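Local structure of putative rRNA methyltransferase (Sorangium cellulosum, 4RX1) at residues A137-S142 with R205-T210. The protein probably transfers a methyl group from S-adenosylmethionine to 16S ribosomal RNA. Sequence-based numbering, arbitrary orientation.
Sequences ALLNQS and RTRLLT
Leu139 and Arg207 face each other as a hydrogen-bonded antiparallel pair, each backbone N donating to the other's O: Leu139 N reaches Arg207 O at 2.8 Å with an N-H...O angle of 168°, and Arg207 N returns to Leu139 O. Two residues along, Ala137 and Leu209 repeat the exchange, their CB atoms 4.2 Å apart on the same face of the sheet as Leu139 and Arg207.

The Arg207 side chain is worth tracing outward. From CB, Arg207 CG is wedged between the backbone N and the carbonyl carbon (chi1 53°) and lies 3.7 Å from Leu139 CB. A bend at chi2 then folds the chain back over its neighbour, NE passing that same CB, until the Arg207 guanidinium lies with one face over it, Leu139 CB being 4.0 Å from the plane beneath its centre. At the tip, NH1 hangs near Leu139 O without a hydrogen bond, while Arg207 NH2 comes against Gln141 CG at 3.8 Å. The Gln141 amide plane is turned 70° from the guanidinium, and NE2 and NH2, both donors, merely touch. With only an alanine here, Leu139 CB would probably lose the flat group lying over it, and Gln141 the guanidinium it rests against.

On the other face, Leu208 CD1 packs against Leu138 CD2 at 3.9 Å, and Thr206 CG2 meets the Asn140 amide. Asn140 OD1 reaches forward to accept from Ser142 N, an Asx turn.

In this Rossmann-like methyltransferase sheet, strand 133-140 runs parallel to strand 98-104, and antiparallel strand 206-213 separates it from strand 176-183. Helix 108-115 packs on the Leu139 and Arg207 face, with Leu111 touching both side chains.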
loop_
_atom_site.group_PDB
_atom_site.type_symbol
_atom_site.label_atom_id
_atom_site.label_comp_id
_atom_site.label_asym_id
_atom_site.label_seq_id
_atom_site.Cartn_x
_atom_site.Cartn_y
_atom_site.Cartn_z
ATOM N N ALA A 137 0.476 -7.242 -1.226
ATOM C CA ALA A 137 1.848 -6.814 -0.988
ATOM C C ALA A 137 2.780 -7.433 -1.991
ATOM O O ALA A 137 2.678 -8.632 -2.289
ATOM C CB ALA A 137 2.301 -7.151 0.437
ATOM N N LEU A 138 3.658 -6.592 -2.541
ATOM C CA LEU A 138 4.715 -7.023 -3.452
ATOM C C LEU A 138 6.023 -6.912 -2.685
ATOM O O LEU A 138 6.472 -5.811 -2.367
ATOM C CB LEU A 138 4.756 -6.151 -4.702
ATOM C CG LEU A 138 3.789 -6.510 -5.825
ATOM C CD1 LEU A 138 3.991 -5.592 -7.051
ATOM C CD2 LEU A 138 3.951 -7.977 -6.211
ATOM N N LEU A 139 6.623 -8.054 -2.372
ATOM C CA LEU A 139 7.711 -8.077 -1.415
ATOM C C LEU A 139 9.029 -8.378 -2.109
ATOM O O LEU A 139 9.146 -9.380 -2.811
ATOM C CB LEU A 139 7.416 -9.132 -0.365
ATOM C CG LEU A 139 6.152 -8.810 0.431
ATOM C CD1 LEU A 139 5.995 -9.785 1.571
ATOM C CD2 LEU A 139 6.144 -7.360 0.945
ATOM N N ASN A 140 10.027 -7.522 -1.894
ATOM C CA ASN A 140 11.346 -7.707 -2.490
ATOM C C ASN A 140 12.468 -7.220 -1.575
ATOM O O ASN A 140 12.405 -6.113 -1.033
ATOM C CB ASN A 140 11.421 -6.985 -3.829
ATOM C CG ASN A 140 12.750 -7.204 -4.528
ATOM O OD1 ASN A 140 13.769 -6.622 -4.143
ATOM N ND2 ASN A 140 12.748 -8.036 -5.562
ATOM N N GLN A 141 13.517 -8.027 -1.448
ATOM C CA GLN A 141 14.553 -7.766 -0.448
ATOM C C GLN A 141 15.678 -6.870 -0.958
ATOM O O GLN A 141 16.584 -6.499 -0.197
ATOM C CB GLN A 141 15.119 -9.080 0.096
ATOM C CG GLN A 141 14.120 -9.862 0.933
ATOM C CD GLN A 141 14.763 -10.923 1.798
ATOM O OE1 GLN A 141 15.979 -10.982 1.941
ATOM N NE2 GLN A 141 13.944 -11.777 2.370
ATOM N N SER A 142 15.599 -6.485 -2.230
ATOM C CA SER A 142 16.558 -5.528 -2.763
ATOM C C SER A 142 16.137 -4.064 -2.490
ATOM O O SER A 142 16.804 -3.145 -2.943
ATOM C CB SER A 142 16.775 -5.745 -4.260
ATOM O OG SER A 142 15.612 -5.378 -4.988
ATOM N N ARG A 205 13.941 -12.075 -6.872
ATOM C CA ARG A 205 12.790 -12.814 -6.378
ATOM C C ARG A 205 11.862 -11.857 -5.655
ATOM O O ARG A 205 12.210 -11.325 -4.600
ATOM C CB ARG A 205 13.234 -13.908 -5.402
ATOM C CG ARG A 205 12.092 -14.581 -4.643
ATOM C CD ARG A 205 12.647 -15.484 -3.546
ATOM N NE ARG A 205 13.335 -14.708 -2.519
ATOM C CZ ARG A 205 14.481 -15.065 -1.948
ATOM N NH1 ARG A 205 15.089 -16.184 -2.319
ATOM N NH2 ARG A 205 15.032 -14.290 -1.021
ATOM N N THR A 206 10.698 -11.593 -6.228
ATOM C CA THR A 206 9.689 -10.909 -5.450
ATOM C C THR A 206 8.511 -11.835 -5.217
ATOM O O THR A 206 8.155 -12.648 -6.060
ATOM C CB THR A 206 9.238 -9.597 -6.088
ATOM O OG1 THR A 206 7.985 -9.781 -6.753
ATOM C CG2 THR A 206 10.259 -9.142 -7.041
ATOM N N ARG A 207 7.943 -11.750 -4.033
ATOM C CA ARG A 207 6.810 -12.577 -3.713
ATOM C C ARG A 207 5.584 -11.700 -3.542
ATOM O O ARG A 207 5.671 -10.502 -3.226
ATOM C CB ARG A 207 7.082 -13.447 -2.486
ATOM C CG ARG A 207 7.547 -12.677 -1.279
ATOM C CD ARG A 207 8.671 -13.425 -0.549
ATOM N NE ARG A 207 9.193 -12.676 0.603
ATOM C CZ ARG A 207 10.214 -11.843 0.521
ATOM N NH1 ARG A 207 10.825 -11.633 -0.627
ATOM N NH2 ARG A 207 10.626 -11.252 1.546
ATOM N N LEU A 208 4.443 -12.306 -3.797
ATOM C CA LEU A 208 3.166 -11.667 -3.659
ATOM C C LEU A 208 2.474 -12.223 -2.440
ATOM O O LEU A 208 2.480 -13.431 -2.214
ATOM C CB LEU A 208 2.323 -11.941 -4.905
ATOM C CG LEU A 208 0.901 -11.387 -4.925
ATOM C CD1 LEU A 208 0.895 -9.883 -4.779
ATOM C CD2 LEU A 208 0.245 -11.796 -6.225
ATOM N N LEU A 209 1.943 -11.336 -1.613
ATOM C CA LEU A 209 1.207 -11.744 -0.429
ATOM C C LEU A 209 -0.150 -11.067 -0.444
ATOM O O LEU A 209 -0.230 -9.828 -0.551
ATOM C CB LEU A 209 1.981 -11.363 0.841
ATOM C CG LEU A 209 1.428 -11.896 2.165
ATOM C CD1 LEU A 209 1.397 -13.418 2.112
ATOM C CD2 LEU A 209 2.292 -11.433 3.348
ATOM N N THR A 210 -1.225 -11.854 -0.380
ATOM C CA THR A 210 -2.550 -11.233 -0.312
ATOM C C THR A 210 -3.318 -11.723 0.898
ATOM O O THR A 210 -3.209 -12.881 1.288
ATOM C CB THR A 210 -3.390 -11.514 -1.533
ATOM O OG1 THR A 210 -3.734 -12.906 -1.548
ATOM C CG2 THR A 210 -2.626 -11.127 -2.789
#